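Local coordinates for PadR family transcriptional regulator (Streptococcus pneumoniae, PDB 5ZQH), which probably binds DNA as a dimeric transcriptional regulator of the PadR family, through a winged helix-turn-helix domain, at residues 12-17 with 73-78. Residues are numbered along the deposited sequence; the frame is centred on the assembly and turned at random.
Sequences CVLDMI and FSLMKE
Ile-17 and Leu-14, about one turn apart on helix 3-19, pack against Phe-73 to Leu-75, the end of a wing strand in the winged helix-turn-helix fold of PadR regulators. Helix and strand run almost perpendicular, 93° between their directions and 8.0 Å between axes, and no hydrogen bond joins them: the fit is one of shape. The main bump is Ile-17 CG2, anti to its own backbone N, which presses on the strand backbone, 3.5 Å from Phe-73 O and 3.6 Å from Ser-74 CA. The other branch of Ile-17 brings CD1 to Phe-73 CB, while the ring end turns off from segment 12-17; the Phe-73 side chain also touches Leu-48 of helix 45-53. Leu-75 fills the hollow between Ile-17 and Leu-14. Its CG sits 3.9 Å from Ile-17 CG2, and its branched end, CG with both methyls, closes on the Leu-14 carbonyl oxygen from one side. Ile-57 of the adjoining strand touches Leu-14, Phe-73 and Leu-75, extending this apolar core, and Ile-100 of the second subunit packs on Cys-12, Asp-15 and Met-16. The Leu-14 and Leu-75 side chains cross at about a right angle, with Leu-14 CD1 3.9 Å from Leu-75 CD2, the methyl that also lies 3.6 Å from Leu-14 O.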
ATOM      1  N   CYS A  12       1.747   3.382  -9.588  1.00  5.87           N
ATOM      2  CA  CYS A  12       1.394   4.557 -10.411  1.00  5.89           C
ATOM      3  C   CYS A  12       2.530   5.032 -11.324  1.00  5.91           C
ATOM      4  O   CYS A  12       2.296   5.269 -12.508  1.00  5.92           O
ATOM      5  CB  CYS A  12       0.850   5.710  -9.550  1.00  5.87           C
ATOM      6  SG  CYS A  12      -0.770   5.377  -8.810  1.00  5.84           S
ATOM      7  N   VAL A  13       3.746   5.148 -10.777  1.00  5.95           N
ATOM      8  CA  VAL A  13       4.962   5.491 -11.565  1.00  6.00           C
ATOM      9  C   VAL A  13       5.240   4.459 -12.673  1.00  6.03           C
ATOM     10  O   VAL A  13       5.512   4.824 -13.818  1.00  6.04           O
ATOM     11  CB  VAL A  13       6.206   5.748 -10.653  1.00  5.99           C
ATOM     12  CG1 VAL A  13       7.525   5.652 -11.409  1.00  5.97           C
ATOM     13  CG2 VAL A  13       6.101   7.112  -9.988  1.00  5.99           C
ATOM     14  N   LEU A  14       5.156   3.182 -12.312  1.00  6.10           N
ATOM     15  CA  LEU A  14       5.271   2.060 -13.246  1.00  6.17           C
ATOM     16  C   LEU A  14       4.229   2.099 -14.376  1.00  6.20           C
ATOM     17  O   LEU A  14       4.581   1.904 -15.546  1.00  6.20           O
ATOM     18  CB  LEU A  14       5.196   0.733 -12.477  1.00  6.18           C
ATOM     19  CG  LEU A  14       6.358  -0.274 -12.381  1.00  6.20           C
ATOM     20  CD1 LEU A  14       7.741   0.277 -12.709  1.00  6.18           C
ATOM     21  CD2 LEU A  14       6.344  -0.960 -11.018  1.00  6.19           C
ATOM     22  N   ASP A  15       2.969   2.370 -14.020  1.00  6.25           N
ATOM     23  CA  ASP A  15       1.869   2.490 -14.990  1.00  6.31           C
ATOM     24  C   ASP A  15       2.069   3.653 -15.964  1.00  6.37           C
ATOM     25  O   ASP A  15       1.893   3.480 -17.172  1.00  6.39           O
ATOM     26  CB  ASP A  15       0.516   2.604 -14.274  1.00  6.28           C
ATOM     27  CG  ASP A  15      -0.674   2.419 -15.216  1.00  6.27           C
ATOM     28  OD1 ASP A  15      -0.828   1.320 -15.795  1.00  6.25           O
ATOM     29  OD2 ASP A  15      -1.466   3.374 -15.360  1.00  6.25           O
ATOM     30  N   MET A  16       2.449   4.817 -15.430  1.00  6.45           N
ATOM     31  CA  MET A  16       2.720   6.023 -16.224  1.00  6.55           C
ATOM     32  C   MET A  16       3.827   5.826 -17.260  1.00  6.61           C
ATOM     33  O   MET A  16       3.697   6.290 -18.393  1.00  6.62           O
ATOM     34  CB  MET A  16       3.048   7.211 -15.321  1.00  6.54           C
ATOM     35  CG  MET A  16       1.838   7.814 -14.636  1.00  6.54           C
ATOM     36  SD  MET A  16       2.317   9.078 -13.450  1.00  6.56           S
ATOM     37  CE  MET A  16       0.704   9.569 -12.838  1.00  6.56           C
ATOM     38  N   ILE A  17       4.893   5.131 -16.855  1.00  6.70           N
ATOM     39  CA  ILE A  17       6.017   4.750 -17.723  1.00  6.81           C
ATOM     40  C   ILE A  17       5.571   3.760 -18.815  1.00  6.89           C
ATOM     41  O   ILE A  17       6.073   3.804 -19.943  1.00  6.90           O
ATOM     42  CB  ILE A  17       7.203   4.212 -16.876  1.00  6.81           C
ATOM     43  CG1 ILE A  17       7.912   5.367 -16.163  1.00  6.81           C
ATOM     44  CG2 ILE A  17       8.216   3.440 -17.710  1.00  6.81           C
ATOM     45  CD1 ILE A  17       8.667   4.960 -14.910  1.00  6.83           C
ATOM     46  N   PHE A  73      12.566   7.062 -19.382  1.00 11.93           N
ATOM     47  CA  PHE A  73      12.325   5.766 -18.768  1.00 11.88           C
ATOM     48  C   PHE A  73      11.209   5.013 -19.488  1.00 11.86           C
ATOM     49  O   PHE A  73      10.138   5.569 -19.748  1.00 11.87           O
ATOM     50  CB  PHE A  73      12.001   5.918 -17.277  1.00 11.80           C
ATOM     51  CG  PHE A  73      13.104   6.549 -16.475  1.00 11.77           C
ATOM     52  CD1 PHE A  73      14.250   5.817 -16.128  1.00 11.74           C
ATOM     53  CD2 PHE A  73      13.006   7.882 -16.058  1.00 11.69           C
ATOM     54  CE1 PHE A  73      15.271   6.401 -15.389  1.00 11.68           C
ATOM     55  CE2 PHE A  73      14.027   8.467 -15.316  1.00 11.65           C
ATOM     56  CZ  PHE A  73      15.158   7.726 -14.982  1.00 11.64           C
ATOM     57  N   SER A  74      11.491   3.756 -19.826  1.00 11.85           N
ATOM     58  CA  SER A  74      10.519   2.828 -20.424  1.00 11.83           C
ATOM     59  C   SER A  74      10.562   1.487 -19.683  1.00 11.77           C
ATOM     60  O   SER A  74      11.595   1.131 -19.095  1.00 11.92           O
ATOM     61  CB  SER A  74      10.812   2.624 -21.909  1.00 11.81           C
ATOM     62  OG  SER A  74      12.142   2.174 -22.094  1.00 11.83           O
ATOM     63  N   LEU A  75       9.452   0.750 -19.714  1.00 11.57           N
ATOM     64  CA  LEU A  75       9.352  -0.532 -19.011  1.00 11.43           C
ATOM     65  C   LEU A  75      10.189  -1.657 -19.628  1.00 11.32           C
ATOM     66  O   LEU A  75      10.247  -1.815 -20.848  1.00 11.26           O
ATOM     67  CB  LEU A  75       7.889  -0.981 -18.893  1.00 11.45           C
ATOM     68  CG  LEU A  75       6.903  -0.261 -17.965  1.00 11.42           C
ATOM     69  CD1 LEU A  75       5.550  -0.934 -18.084  1.00 11.38           C
ATOM     70  CD2 LEU A  75       7.349  -0.250 -16.509  1.00 11.41           C
ATOM     71  N   MET A  76      10.848  -2.416 -18.753  1.00 11.23           N
ATOM     72  CA  MET A  76      11.535  -3.656 -19.109  1.00 11.12           C
ATOM     73  C   MET A  76      10.480  -4.767 -19.079  1.00 10.99           C
ATOM     74  O   MET A  76       9.309  -4.503 -18.777  1.00 10.99           O
ATOM     75  CB  MET A  76      12.632  -3.958 -18.086  1.00 11.18           C
ATOM     76  CG  MET A  76      13.997  -4.312 -18.649  1.00 11.25           C
ATOM     77  SD  MET A  76      15.204  -3.039 -18.231  1.00 11.37           S
ATOM     78  CE  MET A  76      16.753  -3.916 -18.442  1.00 11.36           C
ATOM     79  N   LYS A  77      10.895  -6.001 -19.379  1.00 10.81           N
ATOM     80  CA  LYS A  77       9.998  -7.164 -19.329  1.00 10.65           C
ATOM     81  C   LYS A  77       9.429  -7.383 -17.920  1.00 10.52           C
ATOM     82  O   LYS A  77       8.227  -7.607 -17.764  1.00 10.48           O
ATOM     83  CB  LYS A  77      10.698  -8.428 -19.851  1.00 10.65           C
ATOM     84  N   GLU A  78      10.295  -7.291 -16.911  1.00 10.38           N
ATOM     85  CA  GLU A  78       9.891  -7.398 -15.508  1.00 10.30           C
ATOM     86  C   GLU A  78       8.941  -6.296 -15.038  1.00 10.14           C
ATOM     87  O   GLU A  78       8.021  -6.568 -14.270  1.00 10.10           O
ATOM     88  CB  GLU A  78      11.119  -7.477 -14.600  1.00 10.40           C
ATOM     89  CG  GLU A  78      11.325  -8.858 -13.994  1.00 10.57           C
ATOM     90  CD  GLU A  78      10.759  -8.961 -12.588  1.00 10.64           C
ATOM     91  OE1 GLU A  78      11.448  -8.494 -11.654  1.00 10.72           O
ATOM     92  OE2 GLU A  78       9.640  -9.507 -12.409  1.00 10.66           O
TER